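Local coordinates for protein origin of replication complex subunit 1B (Arabidopsis thaliana, PDB 5HH7) that reads the unmodified histone H3 tail through its BAH-PHD cassette, as part of the origin recognition complex that binds replication origins, at residues Glu27-Asp39 / Leu126-Leu139. Residues are numbered along the deposited sequence; the frame is centred on the assembly and turned at random.
Sequences EIGDDVYVKRRED and LLSGDLWAARIDKL
Trp-132 turns its CG away from its own carbonyl carbon (chi1 -55°), which lays the indole alongside the turn 36-39, while Arg-36 crosses one indole face with its CD and the bend at chi3 (66°) turns its guanidinium over the six-membered ring. The CD of Arg-36 makes a CH-pi contact, 3.6 Å from the centroid of the five-membered ring of Trp-132, and the guanidinium makes a cation-pi contact, steeply inclined to the ring (69°). At the indole edge, Trp-132 NE1 donates to the syn lone pair of Asp-39 OD1 at 3.2 Å, the carboxylate almost coplanar with the ring. Asp-39 OD2 also accepts the backbone N of Arg-36, which ties the turn together.

Beyond this cluster, strands 31-34 and 132-139 pair antiparallel in the mixed sheet of the BAH domain, with Val-32 N to Ala-134 O at 2.9 Å and Val-34 N to Trp-132 O at 2.8 Å. Tyr-33 packs its CD1 on Leu-131 CD1 (3.4 Å), and its hydroxyl bonds to Asp-209. Near the type II turn 27-30, Arg-135 lies beside Asp-31: NH2 reaches OD2 at 3.2 Å, whereas the NE to OD1 bond is weak. Tyr-155, one strand further across the sheet, also bonds to Asp-31 OD1. The buried carboxylate's charge is thus probably offset by Arg-135, and the indole's pi cloud may help to stabilise the positive charge of Arg-36.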
loop_
_atom_site.group_PDB
_atom_site.type_symbol
_atom_site.label_atom_id
_atom_site.label_comp_id
_atom_site.label_asym_id
_atom_site.label_seq_id
_atom_site.Cartn_x
_atom_site.Cartn_y
_atom_site.Cartn_z
ATOM N N GLU A 27 10.015 -1.228 13.360
ATOM C CA GLU A 27 10.359 -0.032 14.115
ATOM C C GLU A 27 9.149 0.891 14.207
ATOM O O GLU A 27 8.306 0.902 13.312
ATOM C CB GLU A 27 11.527 0.684 13.431
ATOM C CG GLU A 27 12.032 1.925 14.140
ATOM C CD GLU A 27 13.369 2.397 13.595
ATOM O OE1 GLU A 27 13.839 1.820 12.592
ATOM O OE2 GLU A 27 13.950 3.341 14.170
ATOM N N ILE A 28 9.055 1.646 15.297
ATOM C CA ILE A 28 8.013 2.657 15.433
ATOM C C ILE A 28 8.036 3.577 14.218
ATOM O O ILE A 28 9.088 4.086 13.836
ATOM C CB ILE A 28 8.204 3.501 16.708
ATOM C CG1 ILE A 28 8.043 2.633 17.956
ATOM C CG2 ILE A 28 7.215 4.658 16.736
ATOM C CD1 ILE A 28 8.325 3.368 19.256
ATOM N N GLY A 29 6.875 3.765 13.601
ATOM C CA GLY A 29 6.773 4.615 12.430
ATOM C C GLY A 29 6.731 3.829 11.134
ATOM O O GLY A 29 6.421 4.384 10.079
ATOM N N ASP A 30 7.050 2.539 11.208
ATOM C CA ASP A 30 6.943 1.665 10.044
ATOM C C ASP A 30 5.489 1.536 9.604
ATOM O O ASP A 30 4.578 1.641 10.419
ATOM C CB ASP A 30 7.493 0.267 10.344
ATOM C CG ASP A 30 9.009 0.209 10.317
ATOM O OD1 ASP A 30 9.649 1.238 10.014
ATOM O OD2 ASP A 30 9.559 -0.883 10.585
ATOM N N ASP A 31 5.288 1.301 8.312
ATOM C CA ASP A 31 3.968 1.010 7.767
ATOM C C ASP A 31 3.915 -0.465 7.368
ATOM O O ASP A 31 4.864 -0.985 6.775
ATOM C CB ASP A 31 3.693 1.905 6.559
ATOM C CG ASP A 31 3.719 3.383 6.913
ATOM O OD1 ASP A 31 2.968 3.789 7.826
ATOM O OD2 ASP A 31 4.504 4.134 6.293
ATOM N N VAL A 32 2.816 -1.142 7.698
ATOM C CA VAL A 32 2.694 -2.575 7.446
ATOM C C VAL A 32 1.303 -2.978 6.963
ATOM O O VAL A 32 0.306 -2.339 7.306
ATOM C CB VAL A 32 3.006 -3.407 8.719
ATOM C CG1 VAL A 32 4.499 -3.388 9.041
ATOM C CG2 VAL A 32 2.191 -2.903 9.902
ATOM N N TYR A 33 1.249 -4.042 6.164
ATOM C CA TYR A 33 -0.008 -4.712 5.860
ATOM C C TYR A 33 -0.374 -5.580 7.052
ATOM O O TYR A 33 0.499 -6.213 7.656
ATOM C CB TYR A 33 0.129 -5.626 4.643
ATOM C CG TYR A 33 0.331 -4.955 3.303
ATOM C CD1 TYR A 33 -0.693 -4.236 2.696
ATOM C CD2 TYR A 33 1.529 -5.089 2.614
ATOM C CE1 TYR A 33 -0.514 -3.642 1.452
ATOM C CE2 TYR A 33 1.717 -4.505 1.375
ATOM C CZ TYR A 33 0.693 -3.786 0.797
ATOM O OH TYR A 33 0.887 -3.211 -0.436
ATOM N N VAL A 34 -1.662 -5.625 7.384
ATOM C CA VAL A 34 -2.124 -6.431 8.509
ATOM C C VAL A 34 -3.318 -7.317 8.153
ATOM O O VAL A 34 -4.265 -6.881 7.491
ATOM C CB VAL A 34 -2.489 -5.560 9.735
ATOM C CG1 VAL A 34 -2.981 -6.429 10.889
ATOM C CG2 VAL A 34 -1.291 -4.722 10.172
ATOM N N LYS A 35 -3.252 -8.568 8.593
ATOM C CA LYS A 35 -4.379 -9.483 8.512
ATOM C C LYS A 35 -4.872 -9.757 9.925
ATOM O O LYS A 35 -4.260 -10.531 10.662
ATOM C CB LYS A 35 -3.949 -10.790 7.846
ATOM C CG LYS A 35 -4.974 -11.920 7.918
ATOM C CD LYS A 35 -6.187 -11.618 7.077
ATOM C CE LYS A 35 -6.617 -12.810 6.230
ATOM N NZ LYS A 35 -7.246 -13.923 7.006
ATOM N N ARG A 36 -5.974 -9.121 10.305
ATOM C CA ARG A 36 -6.489 -9.247 11.665
ATOM C C ARG A 36 -7.085 -10.631 11.928
ATOM O O ARG A 36 -7.537 -11.311 11.005
ATOM C CB ARG A 36 -7.515 -8.149 11.956
ATOM C CG ARG A 36 -6.962 -6.733 11.825
ATOM C CD ARG A 36 -7.963 -5.683 12.297
ATOM N NE ARG A 36 -8.234 -5.772 13.730
ATOM C CZ ARG A 36 -8.945 -4.879 14.414
ATOM N NH1 ARG A 36 -9.456 -3.820 13.798
ATOM N NH2 ARG A 36 -9.145 -5.042 15.716
ATOM N N ARG A 37 -7.074 -11.036 13.196
ATOM C CA ARG A 37 -7.572 -12.349 13.605
ATOM C C ARG A 37 -9.007 -12.587 13.154
ATOM O O ARG A 37 -9.378 -13.696 12.768
ATOM C CB ARG A 37 -7.504 -12.499 15.127
ATOM C CG ARG A 37 -6.106 -12.549 15.698
ATOM C CD ARG A 37 -5.335 -13.732 15.151
ATOM N NE ARG A 37 -4.173 -14.038 15.978
ATOM C CZ ARG A 37 -3.207 -14.879 15.628
ATOM N NH1 ARG A 37 -3.252 -15.496 14.455
ATOM N NH2 ARG A 37 -2.192 -15.096 16.452
ATOM N N GLU A 38 -9.808 -11.529 13.206
ATOM C CA GLU A 38 -11.236 -11.630 12.945
ATOM C C GLU A 38 -11.567 -11.619 11.450
ATOM O O GLU A 38 -12.709 -11.870 11.064
ATOM C CB GLU A 38 -11.985 -10.499 13.659
ATOM C CG GLU A 38 -11.773 -10.453 15.172
ATOM C CD GLU A 38 -10.504 -9.716 15.576
ATOM O OE1 GLU A 38 -9.690 -9.393 14.685
ATOM O OE2 GLU A 38 -10.323 -9.454 16.785
ATOM N N ASP A 39 -10.570 -11.333 10.617
ATOM C CA ASP A 39 -10.778 -11.270 9.173
ATOM C C ASP A 39 -11.216 -12.617 8.601
ATOM O O ASP A 39 -10.825 -13.675 9.095
ATOM C CB ASP A 39 -9.514 -10.785 8.461
ATOM C CG ASP A 39 -9.192 -9.334 8.761
ATOM O OD1 ASP A 39 -10.035 -8.643 9.371
ATOM O OD2 ASP A 39 -8.097 -8.877 8.372
ATOM N N LEU A 126 -5.593 -4.693 -0.348
ATOM C CA LEU A 126 -5.734 -3.520 0.506
ATOM C C LEU A 126 -6.729 -2.540 -0.095
ATOM O O LEU A 126 -7.657 -2.085 0.574
ATOM C CB LEU A 126 -4.389 -2.818 0.700
ATOM C CG LEU A 126 -4.493 -1.507 1.482
ATOM C CD1 LEU A 126 -4.938 -1.777 2.918
ATOM C CD2 LEU A 126 -3.177 -0.738 1.452
ATOM N N LEU A 127 -6.540 -2.235 -1.374
ATOM C CA LEU A 127 -7.344 -1.221 -2.042
ATOM C C LEU A 127 -8.774 -1.677 -2.317
ATOM O O LEU A 127 -9.633 -0.867 -2.666
ATOM C CB LEU A 127 -6.656 -0.752 -3.327
ATOM C CG LEU A 127 -5.288 -0.097 -3.104
ATOM C CD1 LEU A 127 -4.644 0.349 -4.423
ATOM C CD2 LEU A 127 -5.394 1.084 -2.130
ATOM N N SER A 128 -9.033 -2.970 -2.151
ATOM C CA SER A 128 -10.391 -3.483 -2.287
ATOM C C SER A 128 -11.013 -3.725 -0.913
ATOM O O SER A 128 -12.127 -4.236 -0.807
ATOM C CB SER A 128 -10.409 -4.768 -3.118
ATOM O OG SER A 128 -9.772 -5.828 -2.427
ATOM N N GLY A 129 -10.280 -3.359 0.136
ATOM C CA GLY A 129 -10.766 -3.487 1.499
ATOM C C GLY A 129 -10.732 -4.901 2.051
ATOM O O GLY A 129 -11.488 -5.235 2.967
ATOM N N ASP A 130 -9.846 -5.730 1.507
ATOM C CA ASP A 130 -9.759 -7.127 1.920
ATOM C C ASP A 130 -8.555 -7.410 2.817
ATOM O O ASP A 130 -8.288 -8.556 3.175
ATOM C CB ASP A 130 -9.776 -8.045 0.699
ATOM C CG ASP A 130 -11.114 -8.026 -0.014
ATOM O OD1 ASP A 130 -12.151 -8.064 0.682
ATOM O OD2 ASP A 130 -11.128 -7.955 -1.260
ATOM N N LEU A 131 -7.826 -6.357 3.166
ATOM C CA LEU A 131 -6.861 -6.420 4.259
ATOM C C LEU A 131 -6.595 -5.016 4.774
ATOM O O LEU A 131 -7.111 -4.049 4.219
ATOM C CB LEU A 131 -5.570 -7.155 3.869
ATOM C CG LEU A 131 -4.719 -6.764 2.663
ATOM C CD1 LEU A 131 -3.864 -5.551 2.963
ATOM C CD2 LEU A 131 -3.844 -7.940 2.265
ATOM N N TRP A 132 -5.800 -4.910 5.835
ATOM C CA TRP A 132 -5.588 -3.636 6.506
ATOM C C TRP A 132 -4.174 -3.119 6.280
ATOM O O TRP A 132 -3.272 -3.876 5.913
ATOM C CB TRP A 132 -5.805 -3.779 8.016
ATOM C CG TRP A 132 -7.129 -4.343 8.429
ATOM C CD1 TRP A 132 -7.566 -5.623 8.250
ATOM C CD2 TRP A 132 -8.173 -3.658 9.133
ATOM N NE1 TRP A 132 -8.825 -5.772 8.780
ATOM C CE2 TRP A 132 -9.221 -4.581 9.327
ATOM C CE3 TRP A 132 -8.328 -2.351 9.610
ATOM C CZ2 TRP A 132 -10.405 -4.242 9.979
ATOM C CZ3 TRP A 132 -9.509 -2.014 10.258
ATOM C CH2 TRP A 132 -10.531 -2.956 10.433
ATOM N N ALA A 133 -3.994 -1.826 6.515
ATOM C CA ALA A 133 -2.671 -1.219 6.569
ATOM C C ALA A 133 -2.616 -0.347 7.814
ATOM O O ALA A 133 -3.606 0.295 8.173
ATOM C CB ALA A 133 -2.408 -0.391 5.325
ATOM N N ALA A 134 -1.467 -0.333 8.479
ATOM C CA ALA A 134 -1.319 0.430 9.711
ATOM C C ALA A 134 0.074 1.011 9.850
ATOM O O ALA A 134 1.039 0.487 9.290
ATOM C CB ALA A 134 -1.631 -0.448 10.916
ATOM N N ARG A 135 0.169 2.101 10.600
ATOM C CA ARG A 135 1.453 2.616 11.036
ATOM C C ARG A 135 1.715 2.093 12.441
ATOM O O ARG A 135 0.812 2.063 13.281
ATOM C CB ARG A 135 1.459 4.145 11.020
ATOM C CG ARG A 135 2.658 4.768 11.724
ATOM C CD ARG A 135 2.964 6.144 11.162
ATOM N NE ARG A 135 3.540 6.055 9.823
ATOM C CZ ARG A 135 3.677 7.089 9.000
ATOM N NH1 ARG A 135 3.268 8.298 9.373
ATOM N NH2 ARG A 135 4.215 6.914 7.798
ATOM N N ILE A 136 2.944 1.666 12.696
ATOM C CA ILE A 136 3.283 1.135 14.006
ATOM C C ILE A 136 3.479 2.260 15.018
ATOM O O ILE A 136 4.420 3.049 14.920
ATOM C CB ILE A 136 4.529 0.242 13.952
ATOM C CG1 ILE A 136 4.278 -0.950 13.022
ATOM C CG2 ILE A 136 4.884 -0.237 15.346
ATOM C CD1 ILE A 136 5.436 -1.930 12.942
ATOM N N ASP A 137 2.572 2.324 15.986
ATOM C CA ASP A 137 2.599 3.366 17.005
ATOM C C ASP A 137 3.473 2.942 18.180
ATOM O O ASP A 137 4.294 3.718 18.670
ATOM C CB ASP A 137 1.176 3.665 17.481
ATOM C CG ASP A 137 1.107 4.853 18.414
ATOM O OD1 ASP A 137 1.258 5.995 17.933
ATOM O OD2 ASP A 137 0.889 4.644 19.626
ATOM N N LYS A 138 3.288 1.704 18.627
ATOM C CA LYS A 138 4.086 1.143 19.713
ATOM C C LYS A 138 4.429 -0.310 19.400
ATOM O O LYS A 138 3.763 -0.945 18.586
ATOM C CB LYS A 138 3.317 1.198 21.037
ATOM C CG LYS A 138 2.889 2.589 21.484
ATOM C CD LYS A 138 4.075 3.427 21.924
ATOM C CE LYS A 138 3.611 4.741 22.536
ATOM N NZ LYS A 138 2.693 5.470 21.614
ATOM N N LEU A 139 5.478 -0.819 20.038
ATOM C CA LEU A 139 5.798 -2.243 20.015
ATOM C C LEU A 139 6.085 -2.684 21.440
ATOM O O LEU A 139 6.769 -1.978 22.181
ATOM C CB LEU A 139 7.031 -2.523 19.155
ATOM C CG LEU A 139 7.000 -2.197 17.664
ATOM C CD1 LEU A 139 7.991 -1.087 17.360
ATOM C CD2 LEU A 139 7.305 -3.440 16.835
#